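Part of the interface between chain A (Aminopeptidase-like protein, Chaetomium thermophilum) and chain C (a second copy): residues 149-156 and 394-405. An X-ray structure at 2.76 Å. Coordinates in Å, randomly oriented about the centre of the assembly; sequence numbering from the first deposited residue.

Chain A, residues 149-156: TKEGYVQL
Chain C, residues 394-405: HAAHPNFTQTNL

A small interface can be held by few hydrogen bonds when the loop that presents the acceptors is fastened by its own side chains. The contact between two copies of the aminopeptidase-like protein from Chaetomium thermophilum illustrates this, burying 424 Å² between a hairpin turn of chain A and a looped segment of chain C.

In chain A, Lys150(A) to Tyr153(A) form a type I' turn. Glu151(A) (phi/psi 51/36) and Gly152(A) (89/-4) occupy its corners, both with positive phi; at the second, a CB would be jammed against the carbonyl O of Glu151(A), which by itself calls for glycine. The turn is closed in both directions, Lys150(A) N to Tyr153(A) O at 2.9 Å and Tyr153(A) N to Lys150(A) O at 3.0 Å, so these polar groups ask nothing of the partner. Tyr153(A) and Gln155(A), alternate residues of the following strand, both point toward chain C, while Val154(A) between them is out of reach.

The nearest pair of CA atoms marks the register: those of Lys150(A) and Pro398(C) lie 5.9 Å apart. Pro398(C) (-71/-23, C-gamma endo) is the most heavily covered residue. Its CG sits over one face of the Tyr153(A) ring, 3.9 Å from the centroid and 20° off the normal, in a CH-pi contact that suits a compact, rigid proline ring against a flat aromatic one. Tyr153(A) adopts chi1 m with chi2 near 83°, which carries its hydroxyl on to Ala396(C): OH donates to Ala396(C) O at 2.8 Å, a weak hydrogen bond. The small side chain of Ala395(C) is also close by, its CB 3.6 Å from Tyr153(A) OH.

The better-formed bond comes from Gln155(A). With chi1 m, chi2 t and chi3 -84°, its NE2 donates to Asn399(C) OD1 at 2.8 Å, with an N-H...acceptor angle of 157°. Asn399(C) leaves its backbone sideways, but chi1 m and chi2 -39° bring its end nearer; its ND2 is satisfied elsewhere in the structure, so both halves of the amide are used.

Behind this surface, chain C is self-braced. Asn404(C), chi1 m, clasps the backbone of His397(C): His397(C) N donates to Asn404(C) OD1 at 3.0 Å, and Asn404(C) ND2 to His397(C) O at 2.7 Å. His397(C), its CB directed away from chain A with chi1 t, accepts Asn399(C) N on ND1 at 3.1 Å. The 3-10 segment 401-403 adds Thr403(C) N to Phe400(C) O at 3.2 Å, and Asn404(C) N bonds to Thr401(C) O at 3.1 Å.

Flanking contacts are looser. Lys150(A), all four chi angles t, lays its aliphatic chain along the loop, CD 3.5 Å from Pro398(C) O and CE 4.2 Å from Thr401(C) CG2. Glu151(A), chi1 and chi2 both m, packs CB 3.9 Å from Ala396(C) CB, while its OE2 stands 3.6 Å from Asn404(C) ND2.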

# COMPACT_ATOMS: atom_id res chain seq x y z
N THR A 149 -38.20 8.95 -18.75
CA THR A 149 -38.03 7.73 -19.52
C THR A 149 -36.63 7.75 -20.11
O THR A 149 -36.20 8.76 -20.68
CB THR A 149 -39.09 7.57 -20.63
OG1 THR A 149 -38.93 8.61 -21.60
CG2 THR A 149 -40.49 7.61 -20.04
N LYS A 150 -35.93 6.64 -19.96
CA LYS A 150 -34.49 6.60 -20.19
C LYS A 150 -34.15 5.37 -21.03
O LYS A 150 -34.42 4.24 -20.62
CB LYS A 150 -33.77 6.57 -18.84
CG LYS A 150 -32.28 6.83 -18.83
CD LYS A 150 -31.85 6.93 -17.38
CE LYS A 150 -30.54 7.66 -17.19
NZ LYS A 150 -30.23 7.75 -15.73
N GLU A 151 -33.57 5.61 -22.21
CA GLU A 151 -33.30 4.55 -23.20
C GLU A 151 -34.55 3.70 -23.48
O GLU A 151 -34.45 2.50 -23.69
CB GLU A 151 -32.15 3.65 -22.74
CG GLU A 151 -30.84 4.37 -22.40
CD GLU A 151 -30.00 4.73 -23.63
OE1 GLU A 151 -30.50 4.60 -24.77
OE2 GLU A 151 -28.83 5.14 -23.44
N GLY A 152 -35.72 4.34 -23.47
CA GLY A 152 -36.96 3.66 -23.80
C GLY A 152 -37.67 3.01 -22.63
O GLY A 152 -38.76 2.46 -22.79
N TYR A 153 -37.06 3.06 -21.45
CA TYR A 153 -37.64 2.47 -20.25
C TYR A 153 -38.35 3.50 -19.40
O TYR A 153 -37.87 4.62 -19.24
CB TYR A 153 -36.58 1.77 -19.40
CG TYR A 153 -35.86 0.65 -20.11
CD1 TYR A 153 -34.79 0.92 -20.94
CD2 TYR A 153 -36.25 -0.67 -19.93
CE1 TYR A 153 -34.12 -0.10 -21.59
CE2 TYR A 153 -35.59 -1.69 -20.57
CZ TYR A 153 -34.53 -1.40 -21.40
OH TYR A 153 -33.86 -2.41 -22.05
N VAL A 154 -39.48 3.10 -18.83
CA VAL A 154 -40.15 3.89 -17.81
C VAL A 154 -39.68 3.38 -16.45
O VAL A 154 -39.73 2.18 -16.18
CB VAL A 154 -41.68 3.78 -17.92
CG1 VAL A 154 -42.36 4.75 -16.97
CG2 VAL A 154 -42.13 4.02 -19.36
N GLN A 155 -39.21 4.29 -15.59
CA GLN A 155 -38.68 3.89 -14.29
C GLN A 155 -39.48 4.49 -13.14
O GLN A 155 -40.41 5.28 -13.35
CB GLN A 155 -37.21 4.28 -14.18
CG GLN A 155 -36.33 3.71 -15.30
CD GLN A 155 -34.85 3.99 -15.10
OE1 GLN A 155 -34.36 5.05 -15.47
NE2 GLN A 155 -34.14 3.02 -14.53
N LEU A 156 -39.12 4.12 -11.92
CA LEU A 156 -39.88 4.49 -10.73
C LEU A 156 -38.97 4.92 -9.58
O LEU A 156 -38.08 4.18 -9.18
CB LEU A 156 -40.75 3.32 -10.28
CG LEU A 156 -41.63 3.56 -9.06
CD1 LEU A 156 -42.76 4.50 -9.42
CD2 LEU A 156 -42.16 2.25 -8.50
N HIS C 394 -27.38 -7.73 -25.84
CA HIS C 394 -27.66 -6.87 -24.70
C HIS C 394 -28.50 -5.66 -25.09
O HIS C 394 -28.09 -4.83 -25.89
CB HIS C 394 -26.35 -6.39 -24.06
CG HIS C 394 -25.40 -7.49 -23.74
ND1 HIS C 394 -25.70 -8.48 -22.82
CD2 HIS C 394 -24.15 -7.77 -24.20
CE1 HIS C 394 -24.68 -9.32 -22.74
NE2 HIS C 394 -23.73 -8.90 -23.56
N ALA C 395 -29.69 -5.57 -24.50
CA ALA C 395 -30.52 -4.39 -24.66
C ALA C 395 -29.88 -3.24 -23.91
O ALA C 395 -29.07 -3.45 -23.01
CB ALA C 395 -31.93 -4.64 -24.15
N ALA C 396 -30.24 -2.01 -24.28
CA ALA C 396 -29.78 -0.84 -23.55
C ALA C 396 -30.17 -0.99 -22.09
O ALA C 396 -31.32 -1.31 -21.78
CB ALA C 396 -30.37 0.43 -24.14
N HIS C 397 -29.21 -0.82 -21.19
CA HIS C 397 -29.50 -0.89 -19.77
C HIS C 397 -29.70 0.51 -19.22
O HIS C 397 -28.81 1.36 -19.34
CB HIS C 397 -28.38 -1.60 -19.01
CG HIS C 397 -28.81 -2.12 -17.67
ND1 HIS C 397 -29.22 -1.29 -16.65
CD2 HIS C 397 -28.91 -3.38 -17.19
CE1 HIS C 397 -29.55 -2.01 -15.60
NE2 HIS C 397 -29.36 -3.29 -15.89
N PRO C 398 -30.87 0.77 -18.63
CA PRO C 398 -31.18 2.14 -18.22
C PRO C 398 -30.37 2.62 -17.02
O PRO C 398 -30.28 3.83 -16.80
CB PRO C 398 -32.68 2.08 -17.89
CG PRO C 398 -33.01 0.64 -17.71
CD PRO C 398 -31.89 -0.20 -18.23
N ASN C 399 -29.85 1.70 -16.21
CA ASN C 399 -29.03 2.09 -15.07
C ASN C 399 -27.52 1.90 -15.18
O ASN C 399 -26.78 2.32 -14.28
CB ASN C 399 -29.54 1.35 -13.84
CG ASN C 399 -31.01 1.63 -13.58
OD1 ASN C 399 -31.48 2.76 -13.76
ND2 ASN C 399 -31.74 0.60 -13.18
N PHE C 400 -27.03 1.24 -16.23
CA PHE C 400 -25.61 1.35 -16.51
C PHE C 400 -25.44 1.91 -17.91
O PHE C 400 -25.17 1.18 -18.86
CB PHE C 400 -24.96 -0.04 -16.37
CG PHE C 400 -25.14 -0.65 -15.00
CD1 PHE C 400 -24.21 -0.41 -14.00
CD2 PHE C 400 -26.23 -1.45 -14.71
CE1 PHE C 400 -24.37 -0.97 -12.74
CE2 PHE C 400 -26.39 -2.01 -13.45
CZ PHE C 400 -25.46 -1.77 -12.46
N THR C 401 -25.42 3.23 -18.00
CA THR C 401 -25.46 3.89 -19.30
C THR C 401 -24.03 3.99 -19.80
O THR C 401 -23.79 4.18 -20.99
CB THR C 401 -26.11 5.28 -19.22
OG1 THR C 401 -25.48 6.04 -18.18
CG2 THR C 401 -27.59 5.15 -18.93
N GLN C 402 -23.10 3.82 -18.87
CA GLN C 402 -21.69 3.73 -19.21
C GLN C 402 -21.47 2.62 -20.24
O GLN C 402 -20.59 2.74 -21.10
CB GLN C 402 -20.85 3.48 -17.95
CG GLN C 402 -21.33 2.33 -17.05
CD GLN C 402 -22.02 2.81 -15.78
OE1 GLN C 402 -22.93 3.64 -15.83
NE2 GLN C 402 -21.59 2.29 -14.64
N THR C 403 -22.28 1.57 -20.18
CA THR C 403 -22.11 0.41 -21.05
C THR C 403 -22.93 0.46 -22.34
O THR C 403 -22.80 -0.42 -23.19
CB THR C 403 -22.45 -0.90 -20.30
OG1 THR C 403 -23.87 -1.11 -20.34
CG2 THR C 403 -21.98 -0.83 -18.86
N ASN C 404 -23.78 1.47 -22.49
CA ASN C 404 -24.62 1.60 -23.69
C ASN C 404 -23.93 2.43 -24.76
O ASN C 404 -23.76 3.63 -24.60
CB ASN C 404 -25.97 2.25 -23.37
CG ASN C 404 -26.79 1.46 -22.36
OD1 ASN C 404 -26.59 0.26 -22.17
ND2 ASN C 404 -27.74 2.14 -21.72
N LEU C 405 -23.54 1.79 -25.86
CA LEU C 405 -22.92 2.51 -26.96
C LEU C 405 -24.01 3.16 -27.82
O LEU C 405 -24.83 2.45 -28.41
CB LEU C 405 -22.05 1.57 -27.79
CG LEU C 405 -21.42 2.07 -29.09
CD1 LEU C 405 -20.64 3.36 -28.88
CD2 LEU C 405 -20.50 0.99 -29.65